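Local coordinates for carboxylic ester hydrolase (Aspergillus niger, PDB 7K4O), which acts as a tannin acyl hydrolase, a fungal serine esterase of the tannase family that probably cleaves galloyl ester bonds in tannins, at residues E77-A82 and Q105-G110; F86-L91 and Y170-S175; V111-A116 and T480-M485; M485-W488 and G492-P495. All coordinates share one frame; numbering follows the deposited sequence.

Contact 1: residues E77-A82 and Q105-G110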
# COMPACT_ATOMS: atom_id res chain seq x y z
N GLU A 77 20.56 -5.08 -0.90
CA GLU A 77 20.95 -4.66 -2.25
C GLU A 77 20.76 -3.15 -2.30
O GLU A 77 19.68 -2.67 -2.01
CB GLU A 77 20.14 -5.35 -3.35
CG GLU A 77 20.53 -4.89 -4.77
CD GLU A 77 20.06 -5.83 -5.88
OE1 GLU A 77 19.63 -5.37 -6.93
OE2 GLU A 77 20.02 -7.07 -5.59
N ILE A 78 21.82 -2.44 -2.71
CA ILE A 78 21.81 -0.96 -2.71
C ILE A 78 22.37 -0.54 -4.07
O ILE A 78 23.42 -1.04 -4.46
CB ILE A 78 22.67 -0.43 -1.54
CG1 ILE A 78 22.02 -0.80 -0.18
CG2 ILE A 78 22.83 1.09 -1.63
CD1 ILE A 78 22.89 -0.49 1.02
N TRP A 79 21.65 0.33 -4.73
CA TRP A 79 22.13 0.93 -6.00
C TRP A 79 22.68 2.32 -5.69
O TRP A 79 21.91 3.16 -5.23
CB TRP A 79 21.03 0.97 -7.01
CG TRP A 79 20.52 -0.36 -7.49
CD1 TRP A 79 20.88 -1.61 -7.06
CD2 TRP A 79 19.52 -0.54 -8.49
NE1 TRP A 79 20.14 -2.56 -7.75
CE2 TRP A 79 19.27 -1.93 -8.60
CE3 TRP A 79 18.77 0.33 -9.27
CZ2 TRP A 79 18.35 -2.44 -9.51
CZ3 TRP A 79 17.83 -0.17 -10.16
CH2 TRP A 79 17.62 -1.55 -10.26
N LEU A 80 23.93 2.53 -6.07
CA LEU A 80 24.65 3.81 -5.84
C LEU A 80 24.77 4.60 -7.13
O LEU A 80 25.33 4.11 -8.12
CB LEU A 80 26.04 3.49 -5.30
CG LEU A 80 26.15 2.74 -3.99
CD1 LEU A 80 27.59 2.43 -3.68
CD2 LEU A 80 25.54 3.52 -2.84
N PRO A 81 24.22 5.81 -7.19
CA PRO A 81 24.49 6.68 -8.34
C PRO A 81 25.98 6.95 -8.55
O PRO A 81 26.81 6.88 -7.65
CB PRO A 81 23.81 8.01 -7.98
CG PRO A 81 22.77 7.62 -6.90
CD PRO A 81 23.33 6.42 -6.17
N ALA A 82 26.31 7.29 -9.77
CA ALA A 82 27.65 7.82 -10.09
C ALA A 82 27.87 9.03 -9.17
O ALA A 82 26.94 9.81 -8.92
CB ALA A 82 27.68 8.23 -11.53
N GLN A 105 12.07 -3.34 -9.26
CA GLN A 105 11.03 -2.28 -9.65
C GLN A 105 10.98 -0.90 -8.90
O GLN A 105 10.57 0.20 -9.45
CB GLN A 105 9.65 -2.93 -9.59
CG GLN A 105 9.49 -4.09 -10.57
CD GLN A 105 9.87 -3.80 -12.01
OE1 GLN A 105 9.42 -2.83 -12.60
NE2 GLN A 105 10.77 -4.60 -12.54
N SER A 106 11.45 -0.89 -7.64
CA SER A 106 11.41 0.38 -6.86
C SER A 106 12.75 1.13 -6.92
O SER A 106 12.71 2.39 -6.90
CB SER A 106 11.00 0.17 -5.41
OG SER A 106 9.71 -0.37 -5.32
N LEU A 107 13.86 0.42 -6.87
CA LEU A 107 15.19 1.02 -6.76
C LEU A 107 15.46 2.07 -7.85
O LEU A 107 16.09 3.10 -7.54
CB LEU A 107 16.29 -0.03 -6.75
CG LEU A 107 16.24 -1.07 -5.63
CD1 LEU A 107 17.32 -2.09 -5.82
CD2 LEU A 107 16.40 -0.37 -4.30
N PRO A 108 15.00 1.94 -9.12
CA PRO A 108 15.30 2.98 -10.12
C PRO A 108 14.75 4.35 -9.72
O PRO A 108 15.30 5.37 -10.11
CB PRO A 108 14.56 2.50 -11.38
CG PRO A 108 14.54 0.96 -11.22
CD PRO A 108 14.32 0.76 -9.72
N GLY A 109 13.63 4.37 -8.99
CA GLY A 109 12.94 5.60 -8.61
C GLY A 109 13.78 6.43 -7.65
O GLY A 109 13.42 7.60 -7.45
N GLY A 110 14.78 5.86 -7.01
CA GLY A 110 15.73 6.64 -6.21
C GLY A 110 16.91 7.10 -7.03
O GLY A 110 17.29 8.27 -6.98
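W79 on strand 74-81 lies opposite L107, just before helix 108-111, with their CA atoms 7.0 Å apart. The W79 ring rests on the L107 side chain. CD1 of L107 sits over one face of the indole, 3.5 Å from the centroid of the five-membered ring of W79 and 16° off its normal. This is a CH-pi contact. The nearest ring atom is W79 CE2, 3.4 Å from L107 CD1. L107 CB supports the six-membered part, 3.6 Å from W79 CE3. The two side chains cross at about a right angle. P108 CG approaches the far rim of the six-membered ring obliquely, 3.6 Å from W79 CZ3. Strand 74-81 belongs to the large mixed sheet of this alpha/beta-hydrolase relative, on its antiparallel side. Helix 108-111 is followed, after a short turn, by the neighbouring strand 115-120, so the contact lays a short connecting helix against the sheet. Y57, from strand 50-66, also stacks on the W79 ring. The indole is held from within its own strand too. W79 NE1 donates to E77 OE1 at 3.0 Å, with an N-H...O angle of 152°. The oxygen uses its anti lone pair and lies 16° out of the indole plane. E77 reaches the ring nitrogen with CG anti to its backbone N and the rest of the chain extended. Its side chain also touches an N-acetylglucosamine of a protein-linked glycan.

Contact 2: residues F86-L91 and Y170-S175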
# COMPACT_ATOMS: atom_id res chain seq x y z
N PHE A 86 25.08 11.87 -7.65
CA PHE A 86 24.62 11.72 -6.24
C PHE A 86 24.24 13.09 -5.69
O PHE A 86 24.99 14.10 -5.88
CB PHE A 86 25.72 11.12 -5.40
CG PHE A 86 25.35 10.99 -3.95
CD1 PHE A 86 24.29 10.18 -3.53
CD2 PHE A 86 26.00 11.73 -2.98
CE1 PHE A 86 23.98 10.10 -2.18
CE2 PHE A 86 25.71 11.62 -1.63
CZ PHE A 86 24.69 10.81 -1.23
N GLN A 87 23.09 13.17 -5.05
CA GLN A 87 22.52 14.46 -4.57
C GLN A 87 22.19 14.39 -3.07
O GLN A 87 21.18 15.04 -2.67
CB GLN A 87 21.31 14.83 -5.42
CG GLN A 87 21.78 15.11 -6.84
CD GLN A 87 20.87 15.89 -7.74
OE1 GLN A 87 19.67 15.75 -7.77
NE2 GLN A 87 21.50 16.70 -8.58
N ASN A 88 22.96 13.68 -2.29
CA ASN A 88 22.84 13.71 -0.82
C ASN A 88 21.43 13.18 -0.46
O ASN A 88 20.78 13.73 0.45
CB ASN A 88 23.11 15.08 -0.18
CG ASN A 88 24.57 15.49 -0.26
OD1 ASN A 88 25.37 14.79 -0.89
ND2 ASN A 88 24.94 16.49 0.52
N ARG A 89 21.04 12.06 -1.08
CA ARG A 89 19.74 11.44 -0.82
C ARG A 89 19.94 9.95 -0.59
O ARG A 89 20.77 9.31 -1.24
CB ARG A 89 18.76 11.71 -1.96
CG ARG A 89 18.43 13.20 -2.12
CD ARG A 89 17.53 13.47 -3.35
NE ARG A 89 17.34 14.91 -3.48
CZ ARG A 89 17.51 15.61 -4.60
NH1 ARG A 89 17.79 14.99 -5.73
NH2 ARG A 89 17.43 16.94 -4.54
N TRP A 90 19.05 9.42 0.26
CA TRP A 90 18.87 7.97 0.50
C TRP A 90 17.40 7.66 0.20
O TRP A 90 16.53 8.41 0.67
CB TRP A 90 19.24 7.61 1.96
CG TRP A 90 18.77 6.25 2.33
CD1 TRP A 90 17.61 5.93 2.99
CD2 TRP A 90 19.39 4.99 2.00
NE1 TRP A 90 17.49 4.55 3.12
CE2 TRP A 90 18.55 3.96 2.49
CE3 TRP A 90 20.55 4.63 1.32
CZ2 TRP A 90 18.85 2.61 2.35
CZ3 TRP A 90 20.84 3.29 1.14
CH2 TRP A 90 19.99 2.28 1.62
N LEU A 91 17.13 6.55 -0.46
CA LEU A 91 15.76 6.04 -0.62
C LEU A 91 15.71 4.58 -0.14
O LEU A 91 16.34 3.70 -0.77
CB LEU A 91 15.31 6.11 -2.08
CG LEU A 91 13.89 5.60 -2.28
CD1 LEU A 91 12.90 6.50 -1.61
CD2 LEU A 91 13.54 5.44 -3.78
N TYR A 170 30.45 8.32 -0.40
CA TYR A 170 30.47 9.58 -1.16
C TYR A 170 31.31 10.63 -0.42
O TYR A 170 31.35 11.77 -0.91
CB TYR A 170 29.07 10.07 -1.43
CG TYR A 170 28.30 9.18 -2.41
CD1 TYR A 170 28.68 9.10 -3.75
CD2 TYR A 170 27.23 8.41 -1.99
CE1 TYR A 170 27.98 8.31 -4.66
CE2 TYR A 170 26.52 7.66 -2.88
CZ TYR A 170 26.94 7.52 -4.20
OH TYR A 170 26.18 6.79 -5.06
N GLY A 171 31.90 10.28 0.70
CA GLY A 171 32.79 11.22 1.45
C GLY A 171 32.02 12.36 2.06
O GLY A 171 32.56 13.51 2.13
N MET A 172 30.80 12.12 2.51
CA MET A 172 30.00 13.17 3.20
C MET A 172 30.63 13.46 4.56
O MET A 172 31.03 12.55 5.30
CB MET A 172 28.55 12.74 3.37
CG MET A 172 27.83 12.57 2.06
SD MET A 172 26.11 12.11 2.21
CE MET A 172 25.45 13.61 2.93
N SER A 173 30.65 14.71 4.98
CA SER A 173 31.13 15.03 6.34
C SER A 173 30.02 14.74 7.32
O SER A 173 28.86 14.66 6.93
CB SER A 173 31.59 16.49 6.38
OG SER A 173 30.40 17.29 6.39
N ASP A 174 30.34 14.69 8.61
CA ASP A 174 29.28 14.47 9.61
C ASP A 174 28.26 15.59 9.61
O ASP A 174 27.09 15.32 9.84
CB ASP A 174 29.90 14.28 10.98
CG ASP A 174 30.47 12.87 11.14
OD1 ASP A 174 30.09 11.97 10.32
OD2 ASP A 174 31.32 12.69 12.02
N SER A 175 28.62 16.83 9.25
CA SER A 175 27.64 17.93 9.21
C SER A 175 26.80 17.91 7.93
O SER A 175 25.73 18.47 7.93
CB SER A 175 28.27 19.31 9.34
OG SER A 175 29.07 19.35 10.50
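In F86, chi1 of 177° directs the ring towards Y170, and chi2 of 63° sets its tilt. M172 is straight as far as SD and then bends at chi3, which carries CE past the F86 ring to N88. The F86 and Y170 rings form a face-to-face stack, with centroids 3.7 Å apart and planes at 7°. The closest pair is F86 CD1 and Y170 CE2 at 3.4 Å. F86 CB adds a CH-pi contact, 3.9 Å from the Y170 ring centroid. The opposite face of F86 is covered by the backbone N of N88, 3.4 Å above the plane. M172 SD meets the F86 ring at its edge, in the plane and 5.1 Å from the centroid: a Met-aromatic contact. M172 CE then lies 3.8 Å from N88 ND2. G171, between Y170 and M172, has positive phi in a Schellman motif that ends helix 144-169. The contact thus joins that helix end to the loop entering strand 89-93. Y170 OH bonds to P81 O, which fixes the outer end of its ring. The contact itself is mainly dispersive, and the sulfur probably gains from facing the slightly positive ring hydrogens of F86.

Contact 3: residues V111-A116 and T480-M485. With NAG (2-acetamido-2-deoxy-beta-D-glucopyranose), chain B; FWN (2-[2-(2-ethoxyethoxy)ethoxy]ethanol), chain S.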
# COMPACT_ATOMS: atom_id res chain seq x y z
N VAL A 111 17.51 6.17 -7.74
CA VAL A 111 18.77 6.44 -8.50
C VAL A 111 18.52 7.60 -9.47
O VAL A 111 19.39 8.48 -9.59
CB VAL A 111 19.24 5.20 -9.23
CG1 VAL A 111 20.37 5.52 -10.19
CG2 VAL A 111 19.65 4.13 -8.25
N MET A 112 17.34 7.68 -10.06
CA MET A 112 17.10 8.74 -11.08
C MET A 112 16.98 10.12 -10.40
O MET A 112 17.09 11.13 -11.13
CB MET A 112 15.90 8.45 -11.95
CG MET A 112 14.59 8.56 -11.22
SD MET A 112 13.14 8.33 -12.27
CE MET A 112 13.39 6.68 -12.90
N TYR A 113 16.80 10.20 -9.08
CA TYR A 113 16.82 11.47 -8.31
C TYR A 113 18.12 11.59 -7.50
O TYR A 113 18.17 12.36 -6.54
CB TYR A 113 15.56 11.59 -7.46
CG TYR A 113 14.34 11.82 -8.29
CD1 TYR A 113 14.07 13.04 -8.90
CD2 TYR A 113 13.49 10.77 -8.60
CE1 TYR A 113 12.97 13.20 -9.73
CE2 TYR A 113 12.43 10.92 -9.48
CZ TYR A 113 12.15 12.14 -10.05
OH TYR A 113 11.08 12.33 -10.89
N GLY A 114 19.17 10.87 -7.88
CA GLY A 114 20.48 10.95 -7.22
C GLY A 114 20.50 10.42 -5.82
O GLY A 114 21.35 10.85 -5.00
N ALA A 115 19.63 9.43 -5.53
CA ALA A 115 19.59 8.77 -4.21
C ALA A 115 20.23 7.40 -4.29
O ALA A 115 19.88 6.60 -5.18
CB ALA A 115 18.18 8.67 -3.71
N ALA A 116 21.11 7.13 -3.34
CA ALA A 116 21.47 5.75 -2.97
C ALA A 116 20.16 5.07 -2.59
O ALA A 116 19.41 5.63 -1.79
CB ALA A 116 22.53 5.73 -1.90
N THR A 480 4.86 11.14 -9.86
CA THR A 480 5.98 12.07 -9.60
C THR A 480 6.14 12.30 -8.09
O THR A 480 6.50 13.40 -7.66
CB THR A 480 5.76 13.35 -10.43
OG1 THR A 480 4.50 13.94 -10.12
CG2 THR A 480 5.96 13.08 -11.91
N ASN A 481 5.84 11.30 -7.25
CA ASN A 481 5.84 11.55 -5.81
C ASN A 481 7.25 11.82 -5.27
O ASN A 481 7.33 12.57 -4.29
CB ASN A 481 5.18 10.43 -5.04
CG ASN A 481 3.68 10.40 -5.26
OD1 ASN A 481 3.07 11.40 -5.66
ND2 ASN A 481 3.06 9.27 -4.91
N MET A 482 8.29 11.22 -5.82
CA MET A 482 9.65 11.46 -5.29
C MET A 482 10.05 12.93 -5.56
O MET A 482 10.51 13.64 -4.64
CB MET A 482 10.66 10.51 -5.91
CG MET A 482 12.01 10.61 -5.30
SD MET A 482 12.03 10.12 -3.52
CE MET A 482 13.82 10.13 -3.36
N ALA A 483 9.76 13.42 -6.77
CA ALA A 483 10.06 14.84 -7.07
C ALA A 483 9.25 15.75 -6.15
O ALA A 483 9.80 16.77 -5.67
CB ALA A 483 9.80 15.15 -8.55
N VAL A 484 7.97 15.45 -5.91
CA VAL A 484 7.11 16.31 -5.07
C VAL A 484 7.64 16.31 -3.64
O VAL A 484 7.66 17.38 -2.97
CB VAL A 484 5.63 15.89 -5.19
CG1 VAL A 484 4.75 16.55 -4.14
CG2 VAL A 484 5.14 16.18 -6.60
N MET A 485 7.99 15.12 -3.13
CA MET A 485 8.50 14.99 -1.73
C MET A 485 9.84 15.73 -1.61
O MET A 485 10.02 16.44 -0.62
CB MET A 485 8.63 13.51 -1.35
CG MET A 485 9.08 13.33 0.06
SD MET A 485 8.07 14.10 1.33
CE MET A 485 6.83 12.81 1.55
C1 NAG B . 3.86 16.93 -12.60
C2 NAG B . 5.34 17.13 -12.70
C3 NAG B . 5.68 17.65 -14.11
C4 NAG B . 5.11 16.70 -15.16
C5 NAG B . 3.62 16.55 -14.91
C6 NAG B . 2.93 15.58 -15.86
C7 NAG B . 6.59 17.65 -10.73
C8 NAG B . 7.06 18.52 -9.66
N2 NAG B . 5.77 18.05 -11.71
O3 NAG B . 7.11 17.70 -14.25
O4 NAG B . 5.33 17.35 -16.45
O5 NAG B . 3.44 16.04 -13.58
O6 NAG B . 1.58 15.44 -15.54
O7 NAG B . 7.03 16.55 -10.68
O4 FWN S . 15.26 17.21 -8.24
C5 FWN S . 13.90 16.95 -8.12
C6 FWN S . 13.12 17.91 -7.31
O7 FWN S . 11.89 18.34 -7.71
C8 FWN S . 11.81 19.42 -8.55
C9 FWN S . 10.60 19.52 -9.41
O10 FWN S . 10.67 19.00 -10.69
C11 FWN S . 9.97 19.62 -11.71
C12 FWN S . 9.96 18.94 -13.02
O13 FWN S . 11.20 18.64 -13.55
C14 FWN S . 11.26 17.80 -14.65
C1 FWN S . 12.57 17.27 -15.12
O HOH W 1 9.02 11.76 -9.04
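Apolar packing links Y113 to the first turn of helix 481-491. M482 CG approaches the Y113 ring obliquely, 3.6 Å from Y113 CD2. A chi1 of -174° swings M482 CG to the side of its carbonyl carbon, and the chain bends at chi2. It runs past Y113 in the opposite direction. A483 CB touches the far end of the ring, 3.9 Å from Y113 CE1, and A483 N lies over one face towards the rim. Polar contact goes through water. One water is 2.8 Å from Y113 OH and accepts from A483 N at 2.9 Å. It thus satisfies an amide of the first turn, which has no i-4 acceptor inside the helix. Ligands border the same place. C5 of the polyether alcohol FWN is 4.0 Å from Y113 CD1, and A483 O is 3.3 Å from its O7. The acetyl oxygen O7 of a glycan N-acetylglucosamine is 3.5 Å from T480 CB. T480 OG1 bonds to N499 ND2 instead. G114 is the C-prime residue of a Schellman motif that ends helix 108-111. Helix 481-491 also packs on strands 89-93 and 410-416, consistent with a sheet-flanking helix of the alpha/beta-hydrolase fold, following the last sheet strand, 455-460.

Contact 4: residues M485-W488 and G492-P495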
# COMPACT_ATOMS: atom_id res chain seq x y z
N MET A 485 7.99 15.12 -3.13
CA MET A 485 8.50 14.99 -1.73
C MET A 485 9.84 15.73 -1.61
O MET A 485 10.02 16.44 -0.62
CB MET A 485 8.63 13.51 -1.35
CG MET A 485 9.08 13.33 0.06
SD MET A 485 8.07 14.10 1.33
CE MET A 485 6.83 12.81 1.55
N ILE A 486 10.73 15.56 -2.56
CA ILE A 486 12.01 16.32 -2.53
C ILE A 486 11.70 17.81 -2.48
O ILE A 486 12.35 18.55 -1.70
CB ILE A 486 12.88 15.95 -3.72
CG1 ILE A 486 13.48 14.56 -3.56
CG2 ILE A 486 13.97 17.00 -3.91
CD1 ILE A 486 13.98 13.98 -4.82
N ASP A 487 10.81 18.27 -3.34
CA ASP A 487 10.49 19.72 -3.37
C ASP A 487 9.94 20.19 -2.01
O ASP A 487 10.26 21.30 -1.54
CB ASP A 487 9.50 19.96 -4.47
CG ASP A 487 9.81 21.18 -5.33
OD1 ASP A 487 10.90 21.76 -5.18
OD2 ASP A 487 8.91 21.53 -6.11
N TRP A 488 9.12 19.38 -1.36
CA TRP A 488 8.54 19.70 -0.05
C TRP A 488 9.66 19.74 0.98
O TRP A 488 9.84 20.76 1.69
CB TRP A 488 7.46 18.69 0.29
CG TRP A 488 6.61 19.07 1.45
CD1 TRP A 488 6.53 20.28 2.09
CD2 TRP A 488 5.60 18.23 2.05
NE1 TRP A 488 5.55 20.23 3.05
CE2 TRP A 488 4.96 19.00 3.03
CE3 TRP A 488 5.18 16.92 1.82
CZ2 TRP A 488 3.90 18.50 3.80
CZ3 TRP A 488 4.15 16.42 2.59
CH2 TRP A 488 3.53 17.20 3.56
N GLY A 492 11.01 23.59 0.44
CA GLY A 492 9.88 24.33 1.05
C GLY A 492 8.63 24.34 0.17
O GLY A 492 7.70 25.12 0.49
N VAL A 493 8.52 23.53 -0.88
CA VAL A 493 7.32 23.60 -1.76
C VAL A 493 6.21 22.70 -1.20
O VAL A 493 6.28 21.46 -1.34
CB VAL A 493 7.66 23.25 -3.20
CG1 VAL A 493 6.44 23.28 -4.09
CG2 VAL A 493 8.76 24.15 -3.74
N VAL A 494 5.17 23.29 -0.64
CA VAL A 494 4.07 22.52 -0.01
C VAL A 494 3.15 21.97 -1.09
O VAL A 494 2.68 22.71 -1.98
CB VAL A 494 3.27 23.36 0.98
CG1 VAL A 494 2.07 22.59 1.50
CG2 VAL A 494 4.19 23.83 2.10
N PRO A 495 2.87 20.65 -1.08
CA PRO A 495 2.00 20.06 -2.10
C PRO A 495 0.51 20.27 -1.85
O PRO A 495 -0.22 19.31 -1.48
CB PRO A 495 2.34 18.57 -2.04
CG PRO A 495 2.76 18.35 -0.64
CD PRO A 495 3.44 19.62 -0.19
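The W488 indole carries P495 on one face. P495 CD lies over the five-membered ring, 3.5 Å from its centroid and 14° off the normal, in a CH-pi contact. The closest ring atom is W488 CD2, 3.4 Å from P495 CD. P495 CG continues over the six-membered ring, 3.7 Å from W488 CE3. The two side chains cross at about a right angle. K410, on strand 410-416, makes a cation-pi contact with the same indole. This is the C-terminal end of helix 481-491, which packs against the central sheet of the alpha/beta-hydrolase fold. G492 leaves the helix with positive phi, and the chain doubles back along the last turns towards strand 498-502. V493 N donates to D487 O at 2.9 Å, with an N-H...O angle of 165°. This donor sits well above the carbonyl plane, 43° out of it. A second bond, from G492 N to W488 O, is long and weak at 3.3 Å. The returning chain also brings V493 O to 3.1 Å from W488 CA, a CA-H...O contact. The first torsion of W488 sets CG beside the carbonyl carbon, which leads the ring out along the returning segment as far as P495. Beyond the ring, P495 O is gripped by Y458 OH and R456 NE, so the proline is tied down on its polar side too. V494 reaches the indole more loosely, through CG2 near NE1. On the helix side, D487 OD1 bonds to N491 ND2, and the same oxygen lies 3.5 Å from V493 CG2.

In the fold
Contacts 1, 2 and 3 touch one another, and contact 4 touches contacts 2 and 3. Contacts 1 and 3 are nearest, with centres about 10 Å apart, and contacts 3 and 4 follow at about 12 Å. Contacts 1 and 4 do not touch, and their centres are about 22 Å apart. Contacts 1, 2 and 3 reach the same mixed sheet, where strand 115-120 lies between strands 74-81 and 89-93. Contacts 1 and 2 alternate along the chain. Contact 4 comes last; it shares M485 and helix 481-491 with contact 3. A helix from late in the sequence therefore packs beside early sheet segments.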